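Local structure of ofchtiv-allosamidin (Ostrinia furnacalis, 6JMB) at residues A307-Y311 with F321-S326; I211-E215 with N262-S266. The protein probably hydrolyses the β-1,4 linkages of chitin as a group IV insect chitinase of glycoside hydrolase family 18, and is bound here to allosamidin. One frame throughout, in Å; residues are numbered along the deposited sequence.

Interaction 1 (A307-Y311 with F321-S326)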
ATOM      1  N   ALA A 307     -19.750   0.482  -6.732  1.00 10.44           N
ATOM      2  CA  ALA A 307     -18.329   0.565  -6.416  1.00 10.26           C
ATOM      3  C   ALA A 307     -17.576  -0.736  -6.661  1.00 10.92           C
ATOM      4  O   ALA A 307     -16.339  -0.722  -6.700  1.00 12.04           O
ATOM      5  CB  ALA A 307     -18.145   0.989  -4.955  1.00 11.29           C
ATOM      6  N   LYS A 308     -18.290  -1.853  -6.818  1.00 10.21           N
ATOM      7  CA  LYS A 308     -17.702  -3.169  -7.110  1.00 10.60           C
ATOM      8  C   LYS A 308     -16.895  -3.719  -5.932  1.00 10.84           C
ATOM      9  O   LYS A 308     -15.856  -4.355  -6.120  1.00 11.32           O
ATOM     10  CB  LYS A 308     -16.884  -3.197  -8.408  1.00 12.31           C
ATOM     11  CG  LYS A 308     -17.512  -2.431  -9.568  1.00 12.06           C
ATOM     12  CD  LYS A 308     -18.870  -2.992  -9.943  1.00 13.31           C
ATOM     13  CE  LYS A 308     -19.478  -2.166 -11.062  1.00 14.87           C
ATOM     14  NZ  LYS A 308     -20.829  -2.678 -11.446  1.00 16.20           N
ATOM     15  N   VAL A 309     -17.379  -3.485  -4.714  1.00 10.16           N
ATOM     16  CA  VAL A 309     -16.697  -3.962  -3.505  1.00 10.42           C
ATOM     17  C   VAL A 309     -17.728  -4.436  -2.503  1.00 11.46           C
ATOM     18  O   VAL A 309     -18.874  -3.967  -2.478  1.00 11.70           O
ATOM     19  CB  VAL A 309     -15.834  -2.859  -2.854  1.00  9.70           C
ATOM     20  CG1 VAL A 309     -14.601  -2.573  -3.698  1.00 10.75           C
ATOM     21  CG2 VAL A 309     -16.655  -1.600  -2.620  1.00 11.30           C
ATOM     22  N   PRO A 310     -17.333  -5.369  -1.640  1.00 10.58           N
ATOM     23  CA  PRO A 310     -18.237  -5.853  -0.596  1.00 10.83           C
ATOM     24  C   PRO A 310     -18.123  -5.025   0.675  1.00 10.49           C
ATOM     25  O   PRO A 310     -17.131  -4.342   0.938  1.00 10.45           O
ATOM     26  CB  PRO A 310     -17.695  -7.261  -0.324  1.00 11.31           C
ATOM     27  CG  PRO A 310     -16.208  -7.077  -0.475  1.00 12.10           C
ATOM     28  CD  PRO A 310     -16.050  -6.101  -1.633  1.00 10.67           C
ATOM     29  N   TYR A 311     -19.171  -5.117   1.482  1.00  9.84           N
ATOM     30  CA  TYR A 311     -19.141  -4.583   2.832  1.00 10.53           C
ATOM     31  C   TYR A 311     -20.007  -5.482   3.697  1.00 11.15           C
ATOM     32  O   TYR A 311     -20.813  -6.266   3.190  1.00 10.95           O
ATOM     33  CB  TYR A 311     -19.599  -3.116   2.883  1.00 11.06           C
ATOM     34  CG  TYR A 311     -21.017  -2.885   2.408  1.00 11.06           C
ATOM     35  CD1 TYR A 311     -21.325  -2.843   1.053  1.00 10.27           C
ATOM     36  CD2 TYR A 311     -22.053  -2.708   3.319  1.00 12.72           C
ATOM     37  CE1 TYR A 311     -22.626  -2.633   0.619  1.00 12.70           C
ATOM     38  CE2 TYR A 311     -23.352  -2.498   2.890  1.00 12.43           C
ATOM     39  CZ  TYR A 311     -23.629  -2.463   1.548  1.00 12.65           C
ATOM     40  OH  TYR A 311     -24.931  -2.252   1.127  1.00 17.49           O
ATOM     41  N   PHE A 321     -14.297  -4.095   3.057  1.00  9.88           N
ATOM     42  CA  PHE A 321     -13.172  -4.994   2.821  1.00 10.41           C
ATOM     43  C   PHE A 321     -13.100  -5.332   1.339  1.00 10.77           C
ATOM     44  O   PHE A 321     -13.919  -4.879   0.536  1.00 10.98           O
ATOM     45  CB  PHE A 321     -13.245  -6.244   3.711  1.00 11.42           C
ATOM     46  CG  PHE A 321     -14.387  -7.172   3.388  1.00 10.42           C
ATOM     47  CD1 PHE A 321     -15.698  -6.826   3.680  1.00 10.95           C
ATOM     48  CD2 PHE A 321     -14.142  -8.412   2.810  1.00 12.23           C
ATOM     49  CE1 PHE A 321     -16.744  -7.697   3.391  1.00 12.02           C
ATOM     50  CE2 PHE A 321     -15.182  -9.287   2.531  1.00 12.44           C
ATOM     51  CZ  PHE A 321     -16.482  -8.928   2.816  1.00 13.38           C
ATOM     52  N   ASP A 322     -12.089  -6.116   0.976  1.00 11.15           N
ATOM     53  CA  ASP A 322     -11.950  -6.616  -0.381  1.00 12.06           C
ATOM     54  C   ASP A 322     -11.761  -8.123  -0.335  1.00 11.30           C
ATOM     55  O   ASP A 322     -11.063  -8.642   0.543  1.00 13.47           O
ATOM     56  CB  ASP A 322     -10.786  -5.927  -1.102  1.00 12.18           C
ATOM     57  CG  ASP A 322     -11.209  -4.627  -1.762  1.00 13.97           C
ATOM     58  OD1 ASP A 322     -11.743  -4.691  -2.890  1.00 14.34           O
ATOM     59  OD2 ASP A 322     -11.044  -3.542  -1.150  1.00 13.26           O
ATOM     60  N   ASN A 323     -12.406  -8.822  -1.265  1.00 11.96           N
ATOM     61  CA  ASN A 323     -12.392 -10.280  -1.318  1.00 10.49           C
ATOM     62  C   ASN A 323     -11.908 -10.728  -2.698  1.00 11.47           C
ATOM     63  O   ASN A 323     -11.458  -9.918  -3.505  1.00 10.78           O
ATOM     64  CB  ASN A 323     -13.758 -10.853  -0.927  1.00 12.47           C
ATOM     65  CG  ASN A 323     -14.887 -10.371  -1.822  1.00 13.57           C
ATOM     66  OD1 ASN A 323     -14.661  -9.784  -2.884  1.00 12.96           O
ATOM     67  ND2 ASN A 323     -16.124 -10.629  -1.394  1.00 15.40           N
ATOM     68  N   VAL A 324     -12.019 -12.029  -2.974  1.00 11.97           N
ATOM     69  CA  VAL A 324     -11.538 -12.545  -4.255  1.00 12.73           C
ATOM     70  C   VAL A 324     -12.289 -11.900  -5.414  1.00 11.71           C
ATOM     71  O   VAL A 324     -11.687 -11.519  -6.425  1.00 10.88           O
ATOM     72  CB  VAL A 324     -11.626 -14.083  -4.283  1.00 12.88           C
ATOM     73  CG1 VAL A 324     -11.546 -14.615  -5.723  1.00 11.98           C
ATOM     74  CG2 VAL A 324     -10.539 -14.688  -3.396  1.00 13.51           C
ATOM     75  N   GLU A 325     -13.604 -11.736  -5.268  1.00 12.33           N
ATOM     76  CA  GLU A 325     -14.410 -11.167  -6.342  1.00 11.90           C
ATOM     77  C   GLU A 325     -14.059  -9.705  -6.597  1.00 11.65           C
ATOM     78  O   GLU A 325     -13.917  -9.285  -7.750  1.00 12.41           O
ATOM     79  CB  GLU A 325     -15.894 -11.344  -6.009  1.00 15.96           C
ATOM     80  CG  GLU A 325     -16.259 -12.792  -5.662  1.00 27.06           C
ATOM     81  CD  GLU A 325     -16.321 -13.065  -4.156  1.00 36.56           C
ATOM     82  OE1 GLU A 325     -15.262 -13.262  -3.510  1.00 19.87           O
ATOM     83  OE2 GLU A 325     -17.449 -13.097  -3.615  1.00 43.16           O
ATOM     84  N   SER A 326     -13.899  -8.905  -5.539  1.00 11.76           N
ATOM     85  CA  SER A 326     -13.565  -7.502  -5.759  1.00 11.77           C
ATOM     86  C   SER A 326     -12.124  -7.334  -6.220  1.00 10.84           C
ATOM     87  O   SER A 326     -11.830  -6.434  -7.009  1.00 11.36           O
ATOM     88  CB  SER A 326     -13.864  -6.661  -4.511  1.00 11.68           C
ATOM     89  OG  SER A 326     -12.965  -6.953  -3.449  1.00 12.21           O
TER
HETATM   90  O   HOH W   1     -13.178  -3.900  -6.813  1.00 11.44           O

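Interaction 2 (I211-E215 with N262-S266)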
ATOM      1  N   ILE A 211     -17.982   5.183  -8.409  1.00 12.74           N
ATOM      2  CA  ILE A 211     -18.932   5.813  -7.493  1.00 11.79           C
ATOM      3  C   ILE A 211     -19.515   4.767  -6.543  1.00 10.81           C
ATOM      4  O   ILE A 211     -19.674   3.599  -6.914  1.00 11.87           O
ATOM      5  CB  ILE A 211     -20.033   6.559  -8.275  1.00 13.17           C
ATOM      6  CG1 ILE A 211     -20.839   7.477  -7.358  1.00 14.02           C
ATOM      7  CG2 ILE A 211     -20.957   5.573  -9.002  1.00 15.31           C
ATOM      8  CD1 ILE A 211     -21.688   8.486  -8.135  1.00 15.59           C
ATOM      9  N   SER A 212     -19.808   5.176  -5.312  1.00 11.11           N
ATOM     10  CA  SER A 212     -20.348   4.310  -4.274  1.00 12.53           C
ATOM     11  C   SER A 212     -21.808   4.646  -3.993  1.00 11.97           C
ATOM     12  O   SER A 212     -22.278   5.757  -4.262  1.00 13.46           O
ATOM     13  CB  SER A 212     -19.560   4.470  -2.970  1.00 13.13           C
ATOM     14  OG  SER A 212     -18.189   4.147  -3.160  1.00 13.32           O
ATOM     15  N   GLU A 213     -22.518   3.669  -3.428  1.00 11.52           N
ATOM     16  CA  GLU A 213     -23.873   3.910  -2.947  1.00 12.16           C
ATOM     17  C   GLU A 213     -23.878   5.102  -1.999  1.00 13.73           C
ATOM     18  O   GLU A 213     -23.008   5.231  -1.132  1.00 12.84           O
ATOM     19  CB  GLU A 213     -24.395   2.676  -2.204  1.00 12.91           C
ATOM     20  CG  GLU A 213     -24.752   1.508  -3.108  1.00 13.24           C
ATOM     21  CD  GLU A 213     -25.083   0.238  -2.339  1.00 14.92           C
ATOM     22  OE1 GLU A 213     -25.271   0.304  -1.108  1.00 18.42           O
ATOM     23  OE2 GLU A 213     -25.158  -0.838  -2.962  1.00 14.89           O
ATOM     24  N   GLY A 214     -24.855   5.989  -2.184  1.00 14.88           N
ATOM     25  CA  GLY A 214     -25.002   7.139  -1.322  1.00 15.40           C
ATOM     26  C   GLY A 214     -24.233   8.368  -1.741  1.00 15.34           C
ATOM     27  O   GLY A 214     -24.331   9.397  -1.059  1.00 18.73           O
ATOM     28  N   GLU A 215     -23.474   8.304  -2.832  1.00 14.00           N
ATOM     29  CA  GLU A 215     -22.733   9.451  -3.330  1.00 14.16           C
ATOM     30  C   GLU A 215     -23.494  10.126  -4.465  1.00 17.47           C
ATOM     31  O   GLU A 215     -24.261   9.489  -5.190  1.00 18.41           O
ATOM     32  CB  GLU A 215     -21.347   9.032  -3.829  1.00 14.06           C
ATOM     33  CG  GLU A 215     -20.430   8.569  -2.721  1.00 14.89           C
ATOM     34  CD  GLU A 215     -19.019   8.304  -3.200  1.00 15.25           C
ATOM     35  OE1 GLU A 215     -18.856   7.666  -4.262  1.00 14.58           O
ATOM     36  OE2 GLU A 215     -18.072   8.743  -2.512  1.00 17.28           O
ATOM     37  N   ASN A 262     -27.432   1.257   7.385  1.00 12.40           N
ATOM     38  CA  ASN A 262     -26.207   0.473   7.272  1.00 12.82           C
ATOM     39  C   ASN A 262     -25.700   0.380   5.836  1.00 11.96           C
ATOM     40  O   ASN A 262     -24.878  -0.491   5.525  1.00 12.85           O
ATOM     41  CB  ASN A 262     -26.417  -0.920   7.876  1.00 13.68           C
ATOM     42  CG  ASN A 262     -27.717  -1.558   7.412  1.00 15.45           C
ATOM     43  OD1 ASN A 262     -28.065  -1.493   6.234  1.00 16.57           O
ATOM     44  ND2 ASN A 262     -28.443  -2.166   8.340  1.00 21.47           N
ATOM     45  N   ALA A 263     -26.171   1.250   4.952  1.00 12.01           N
ATOM     46  CA  ALA A 263     -25.618   1.341   3.619  1.00 12.44           C
ATOM     47  C   ALA A 263     -24.257   2.030   3.685  1.00 10.86           C
ATOM     48  O   ALA A 263     -23.908   2.652   4.692  1.00 12.11           O
ATOM     49  CB  ALA A 263     -26.566   2.148   2.732  1.00 14.80           C
ATOM     50  N   PRO A 264     -23.464   1.949   2.618  1.00 11.41           N
ATOM     51  CA  PRO A 264     -22.335   2.871   2.491  1.00 11.63           C
ATOM     52  C   PRO A 264     -22.858   4.295   2.595  1.00 11.28           C
ATOM     53  O   PRO A 264     -24.009   4.578   2.254  1.00 12.22           O
ATOM     54  CB  PRO A 264     -21.788   2.578   1.086  1.00 11.22           C
ATOM     55  CG  PRO A 264     -22.280   1.196   0.761  1.00 11.21           C
ATOM     56  CD  PRO A 264     -23.616   1.085   1.434  1.00 12.37           C
ATOM     57  N   ASN A 265     -22.013   5.184   3.118  1.00 11.00           N
ATOM     58  CA  ASN A 265     -22.352   6.593   3.322  1.00 11.98           C
ATOM     59  C   ASN A 265     -23.451   6.803   4.359  1.00 12.46           C
ATOM     60  O   ASN A 265     -24.233   7.758   4.269  1.00 14.90           O
ATOM     61  CB  ASN A 265     -22.630   7.324   2.009  1.00 13.20           C
ATOM     62  CG  ASN A 265     -21.357   7.625   1.273  1.00 12.65           C
ATOM     63  OD1 ASN A 265     -20.583   8.490   1.690  1.00 15.11           O
ATOM     64  ND2 ASN A 265     -21.093   6.878   0.210  1.00 14.50           N
ATOM     65  N   SER A 266     -23.494   5.932   5.361  1.00 11.56           N
ATOM     66  CA  SER A 266     -24.358   6.092   6.518  1.00 11.52           C
ATOM     67  C   SER A 266     -23.569   6.694   7.672  1.00 12.23           C
ATOM     68  O   SER A 266     -22.396   6.351   7.868  1.00 11.50           O
ATOM     69  CB  SER A 266     -24.888   4.734   6.972  1.00 12.08           C
ATOM     70  OG  SER A 266     -25.624   4.097   5.948  1.00 13.12           O
TER
HETATM   71  O   HOH W   2     -18.135   7.225  -0.221  1.00 14.67           O

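Interaction 1 (A307-Y311 with F321-S326)
Pro310 has the largest share of this contact, and its ring fits between the Phe321 side chain and the first turn of helix 324-336. Its CG sits 3.8 Å from the centroid of the Phe321 ring and only 11° off the ring normal, a CH-pi contact over the aromatic face, while Pro310 CD lies 3.3 Å from Phe321 O and 3.7 Å from Ser326 CB. Phe321 in turn meets Phe289 edge-to-face and touches Val301, which continues the apolar packing beyond the segments. Ser326, the third main contributor, directs its CB at the strand but turns its hydroxyl to its own segment: Ser326 OG donates to Asp322 OD1 (2.6 Å) and accepts from Asn323 N (2.9 Å), and Ser326 N donates to Asn323 OD1 (2.9 Å). These reciprocal Asn323–Ser326 bonds make a capping box with Asn323 as N-cap; Asp322 has a second partner in a salt bridge with Lys330. The contact thus sets the G1 beta bulge at Lys308 and Val309, where strand 309-314 starts beside strand 300-304, against the N-terminus of the helix preceding strand 341-345 of the TIM barrel. No direct hydrogen bond joins the segments; water 1 bridges Lys308 O (2.8 Å) and Ser326 O (2.9 Å). Direct contact is thus by van der Waals and CH-pi packing around a proline that has no amide hydrogen to satisfy, while the capping box and Asp322 occupy the Ser326 hydroxyl within its own segment.

Interaction 2 (I211-E215 with N262-S266)
Glu213 lays its side chain beside the ring of Pro264, bringing OE1 to 3.1 Å from Pro264 CD. Each residue occupies the second position of a type II beta turn, Ser212 to Glu215 and Ala263 to Ser266, so the contact sets two turns against each other, from loops that follow strands 187-190 and 243-256 of the TIM barrel. Their third positions, Gly214 and Asn265, both have the positive phi that this turn type requires, and their CA atoms lie 5.4 Å apart. A side chain at Gly214 would be obstructed on two counts: its CB would come within 2.8 Å of Asn265 CB, and it would press on the carbonyl oxygen of the preceding residue. Within the first turn, Glu215 N donates to Ser212 O (3.2 Å) and Ser212 N to Glu215 OE1 (2.9 Å), while Glu213 N is bonded to Asp304. In the second, the backbone bond from Ser266 N to Ala263 O is weak, but Ser266 OG donates to Ala263 O at 2.6 Å, and Thr203 takes part in further bonds to this turn. Asn265 spans the gap between the loops: ND2 approaches Glu215 CG to 3.4 Å and also donates to water 2 (3.0 Å), which weakly bonds Glu215 OE2. The one direct hydrogen bond across the segments runs from Asn265 ND2 to Glu213 O, 2.9 Å long with an angle of 162° at the hydrogen.

How the interactions relate
Interactions 1 and 2 lie on the same side of the chain's centre, their own centres 14 Å apart, and pack directly on each other. Tyr311, whose CB points away from 321-326, brings its CZ to 3.5 Å from Pro264 CD and its OH to 3.4 Å from Glu213 OE1, while Ala307 CB packs at 3.6 Å from both Ile211 O and Ser212 OG. Asp304 accepts hydrogen bonds from both, OD1 from Ala307 N and OD2 from Glu213 N. The centre of interaction 1 is about 17 Å from the chain's centre, and that of interaction 2 about 24 Å. The side chain of Phe321 is about 12 Å from an allosamidin N-acetylallosamine and that of Asp322 about 12 Å from the allosamizoline, so neither residue touches the inhibitor.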